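Local coordinates for protein purine nucleoside phosphorylase (Anopheles gambiae, PDB 2P4S) that catalyses the phosphorolysis of inosine, guanosine and their 2'-deoxy forms to free purine base and pentose 1-phosphate in purine salvage, at residues L103-L108 / D131-E136. Numbering follows the deposited sequence.
Sequences LERTEL and DSFDYE
The hydroxyl of Thr-106 donates a hydrogen bond to the carboxylate of Asp-131. Thr-106 OG1 lies 2.4 Å from Asp-131 OD2, which is very short, so the exact length is doubtful. The CA-CB bond of Thr-106 points toward the strand. With chi1 at -177°, OG1 lies trans to the backbone N and meets OD2. The same oxygen is also an acceptor. Leu-108 N donates to Thr-106 OG1 over 3.2 Å, with an N-H...O angle of 157°. This closes an ST turn over Thr-106 to Leu-108. OG1 thus probably serves as donor to the strand and acceptor within the turn. On the carboxylate, Leu-108 CD1 packs 3.6 Å from Asp-131 OD2.

The second point of contact is apolar. Phe-133 turns the edge of its ring to Arg-105, whose CB lies near the ring plane, 3.7 Å from Phe-133 CE1. The guanidinium group does not take part. It leads away from the strand, bonds to Tyr-101 O and makes a cation-pi contact with the Tyr-101 ring.

Asp-131 and Phe-133 alternate with Ser-132 along the strand, so both point at segment 103-108. Backbone bonds to Phe-155 and Leu-153 fix their places beside strand 152-158. Arg-109 donates from NH1 to Thr-106 O and from NH2 to Leu-103 O, which ties the turn to the last part of the helix.

The contact joins the C-terminal part of helix 92-105 and the ST turn at Thr-106 to strand 130-134, which pairs antiparallel with strand 152-158 in the mixed sheet of the PNP/MTAP phosphorylase fold.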
ATOM      1  N   LEU A 103     -28.855  17.609 -14.790  1.00 23.96           N
ATOM      2  CA  LEU A 103     -29.013  18.490 -15.954  1.00 26.36           C
ATOM      3  C   LEU A 103     -30.485  18.841 -16.215  1.00 27.25           C
ATOM      4  O   LEU A 103     -30.759  19.931 -16.687  1.00 27.52           O
ATOM      5  CB  LEU A 103     -28.413  17.850 -17.205  1.00 26.33           C
ATOM      6  CG  LEU A 103     -26.885  17.761 -17.300  1.00 27.51           C
ATOM      7  CD1 LEU A 103     -26.481  16.873 -18.496  1.00 29.39           C
ATOM      8  CD2 LEU A 103     -26.267  19.126 -17.383  1.00 24.34           C
ATOM      9  N   GLU A 104     -31.394  17.901 -15.890  1.00 28.29           N
ATOM     10  CA  GLU A 104     -32.861  18.082 -15.905  1.00 29.51           C
ATOM     11  C   GLU A 104     -33.366  19.033 -14.845  1.00 28.30           C
ATOM     12  O   GLU A 104     -34.410  19.680 -15.016  1.00 29.24           O
ATOM     13  CB  GLU A 104     -33.561  16.719 -15.792  1.00 29.38           C
ATOM     14  CG  GLU A 104     -33.470  15.959 -17.140  1.00 31.79           C
ATOM     15  CD  GLU A 104     -34.042  14.532 -17.117  1.00 34.40           C
ATOM     16  OE1 GLU A 104     -34.360  13.996 -16.009  1.00 39.20           O
ATOM     17  OE2 GLU A 104     -34.129  13.927 -18.229  1.00 38.64           O
ATOM     18  N   ARG A 105     -32.600  19.188 -13.770  1.00 27.29           N
ATOM     19  CA  ARG A 105     -33.051  19.985 -12.624  1.00 26.10           C
ATOM     20  C   ARG A 105     -32.335  21.312 -12.396  1.00 25.81           C
ATOM     21  O   ARG A 105     -32.616  22.012 -11.435  1.00 25.94           O
ATOM     22  CB  ARG A 105     -33.061  19.115 -11.358  1.00 26.09           C
ATOM     23  CG  ARG A 105     -34.113  18.057 -11.480  1.00 26.34           C
ATOM     24  CD  ARG A 105     -33.967  16.918 -10.498  1.00 25.51           C
ATOM     25  NE  ARG A 105     -35.059  15.971 -10.705  1.00 22.15           N
ATOM     26  CZ  ARG A 105     -35.105  15.054 -11.664  1.00 23.85           C
ATOM     27  NH1 ARG A 105     -34.110  14.905 -12.527  1.00 20.32           N
ATOM     28  NH2 ARG A 105     -36.168  14.257 -11.748  1.00 23.86           N
ATOM     29  N   THR A 106     -31.396  21.651 -13.263  1.00 25.77           N
ATOM     30  CA  THR A 106     -30.811  22.981 -13.269  1.00 26.46           C
ATOM     31  C   THR A 106     -30.629  23.390 -14.730  1.00 27.61           C
ATOM     32  O   THR A 106     -30.361  22.544 -15.596  1.00 27.72           O
ATOM     33  CB  THR A 106     -29.434  23.083 -12.453  1.00 27.25           C
ATOM     34  OG1 THR A 106     -28.965  24.440 -12.443  1.00 26.95           O
ATOM     35  CG2 THR A 106     -28.317  22.159 -13.017  1.00 23.24           C
ATOM     36  N   GLU A 107     -30.774  24.674 -15.003  1.00 28.89           N
ATOM     37  CA  GLU A 107     -30.431  25.208 -16.320  1.00 31.92           C
ATOM     38  C   GLU A 107     -28.943  25.575 -16.480  1.00 31.39           C
ATOM     39  O   GLU A 107     -28.476  25.830 -17.587  1.00 30.91           O
ATOM     40  CB  GLU A 107     -31.286  26.444 -16.590  1.00 32.65           C
ATOM     41  CG  GLU A 107     -32.722  26.078 -16.984  1.00 39.47           C
ATOM     42  CD  GLU A 107     -33.438  27.271 -17.592  1.00 48.98           C
ATOM     43  OE1 GLU A 107     -33.477  27.367 -18.855  1.00 51.35           O
ATOM     44  OE2 GLU A 107     -33.910  28.131 -16.802  1.00 50.82           O
ATOM     45  N   LEU A 108     -28.230  25.623 -15.353  1.00 31.81           N
ATOM     46  CA  LEU A 108     -26.809  25.988 -15.306  1.00 31.66           C
ATOM     47  C   LEU A 108     -25.983  24.959 -16.063  1.00 31.14           C
ATOM     48  O   LEU A 108     -26.239  23.750 -15.957  1.00 30.65           O
ATOM     49  CB  LEU A 108     -26.356  26.093 -13.872  1.00 31.33           C
ATOM     50  CG  LEU A 108     -26.256  27.492 -13.264  1.00 35.18           C
ATOM     51  CD1 LEU A 108     -27.360  27.788 -12.144  1.00 37.41           C
ATOM     52  CD2 LEU A 108     -24.840  27.585 -12.665  1.00 38.75           C
ATOM     53  N   ASP A 131     -28.840  26.431  -7.672  1.00 32.90           N
ATOM     54  CA  ASP A 131     -29.590  25.183  -7.561  1.00 32.90           C
ATOM     55  C   ASP A 131     -28.771  24.239  -6.669  1.00 31.96           C
ATOM     56  O   ASP A 131     -27.639  23.898  -6.963  1.00 31.91           O
ATOM     57  CB  ASP A 131     -29.890  24.571  -8.941  1.00 32.87           C
ATOM     58  CG  ASP A 131     -30.673  25.538  -9.851  1.00 35.77           C
ATOM     59  OD1 ASP A 131     -31.772  25.990  -9.451  1.00 37.40           O
ATOM     60  OD2 ASP A 131     -30.211  25.847 -10.971  1.00 37.67           O
ATOM     61  N   SER A 132     -29.352  23.861  -5.543  1.00 31.31           N
ATOM     62  CA  SER A 132     -28.660  23.078  -4.539  1.00 30.40           C
ATOM     63  C   SER A 132     -29.289  21.678  -4.413  1.00 28.92           C
ATOM     64  O   SER A 132     -30.522  21.533  -4.447  1.00 28.16           O
ATOM     65  CB  SER A 132     -28.722  23.820  -3.229  1.00 29.63           C
ATOM     66  OG  SER A 132     -28.004  23.091  -2.251  1.00 35.92           O
ATOM     67  N   PHE A 133     -28.447  20.656  -4.309  1.00 27.60           N
ATOM     68  CA  PHE A 133     -28.918  19.274  -4.170  1.00 27.46           C
ATOM     69  C   PHE A 133     -28.262  18.566  -2.998  1.00 27.06           C
ATOM     70  O   PHE A 133     -27.072  18.267  -3.074  1.00 26.99           O
ATOM     71  CB  PHE A 133     -28.630  18.433  -5.415  1.00 27.33           C
ATOM     72  CG  PHE A 133     -29.207  18.970  -6.674  1.00 27.64           C
ATOM     73  CD1 PHE A 133     -30.424  18.472  -7.161  1.00 28.91           C
ATOM     74  CD2 PHE A 133     -28.531  19.959  -7.401  1.00 27.33           C
ATOM     75  CE1 PHE A 133     -30.958  18.960  -8.352  1.00 27.57           C
ATOM     76  CE2 PHE A 133     -29.056  20.471  -8.585  1.00 27.34           C
ATOM     77  CZ  PHE A 133     -30.278  19.977  -9.066  1.00 28.50           C
ATOM     78  N   ASP A 134     -29.025  18.267  -1.942  1.00 25.99           N
ATOM     79  CA  ASP A 134     -28.502  17.413  -0.881  1.00 25.74           C
ATOM     80  C   ASP A 134     -28.039  16.111  -1.491  1.00 25.06           C
ATOM     81  O   ASP A 134     -28.715  15.584  -2.377  1.00 23.90           O
ATOM     82  CB  ASP A 134     -29.553  17.170   0.204  1.00 25.82           C
ATOM     83  CG  ASP A 134     -29.741  18.380   1.098  1.00 29.73           C
ATOM     84  OD1 ASP A 134     -29.121  19.428   0.791  1.00 32.51           O
ATOM     85  OD2 ASP A 134     -30.506  18.301   2.095  1.00 31.54           O
ATOM     86  N   TYR A 135     -26.870  15.609  -1.059  1.00 25.43           N
ATOM     87  CA  TYR A 135     -26.335  14.322  -1.569  1.00 24.92           C
ATOM     88  C   TYR A 135     -27.301  13.172  -1.389  1.00 25.07           C
ATOM     89  O   TYR A 135     -27.338  12.282  -2.222  1.00 25.07           O
ATOM     90  CB  TYR A 135     -24.983  13.931  -0.950  1.00 25.15           C
ATOM     91  CG  TYR A 135     -23.800  14.846  -1.315  1.00 24.84           C
ATOM     92  CD1 TYR A 135     -23.860  15.722  -2.437  1.00 26.32           C
ATOM     93  CD2 TYR A 135     -22.621  14.826  -0.548  1.00 22.74           C
ATOM     94  CE1 TYR A 135     -22.770  16.555  -2.773  1.00 24.61           C
ATOM     95  CE2 TYR A 135     -21.528  15.648  -0.862  1.00 22.69           C
ATOM     96  CZ  TYR A 135     -21.616  16.509  -1.958  1.00 24.86           C
ATOM     97  OH  TYR A 135     -20.569  17.301  -2.230  1.00 25.39           O
ATOM     98  N   GLU A 136     -28.065  13.199  -0.297  1.00 25.81           N
ATOM     99  CA  GLU A 136     -29.108  12.193   0.014  1.00 27.77           C
ATOM    100  C   GLU A 136     -30.137  11.974  -1.115  1.00 27.07           C
ATOM    101  O   GLU A 136     -30.622  10.865  -1.297  1.00 27.38           O
ATOM    102  CB  GLU A 136     -29.888  12.600   1.286  1.00 27.91           C
ATOM    103  CG  GLU A 136     -29.142  12.395   2.605  1.00 32.46           C
ATOM    104  CD  GLU A 136     -27.945  13.407   2.879  1.00 38.87           C
ATOM    105  OE1 GLU A 136     -27.836  14.512   2.256  1.00 37.01           O
ATOM    106  OE2 GLU A 136     -27.106  13.069   3.757  1.00 40.50           O
TER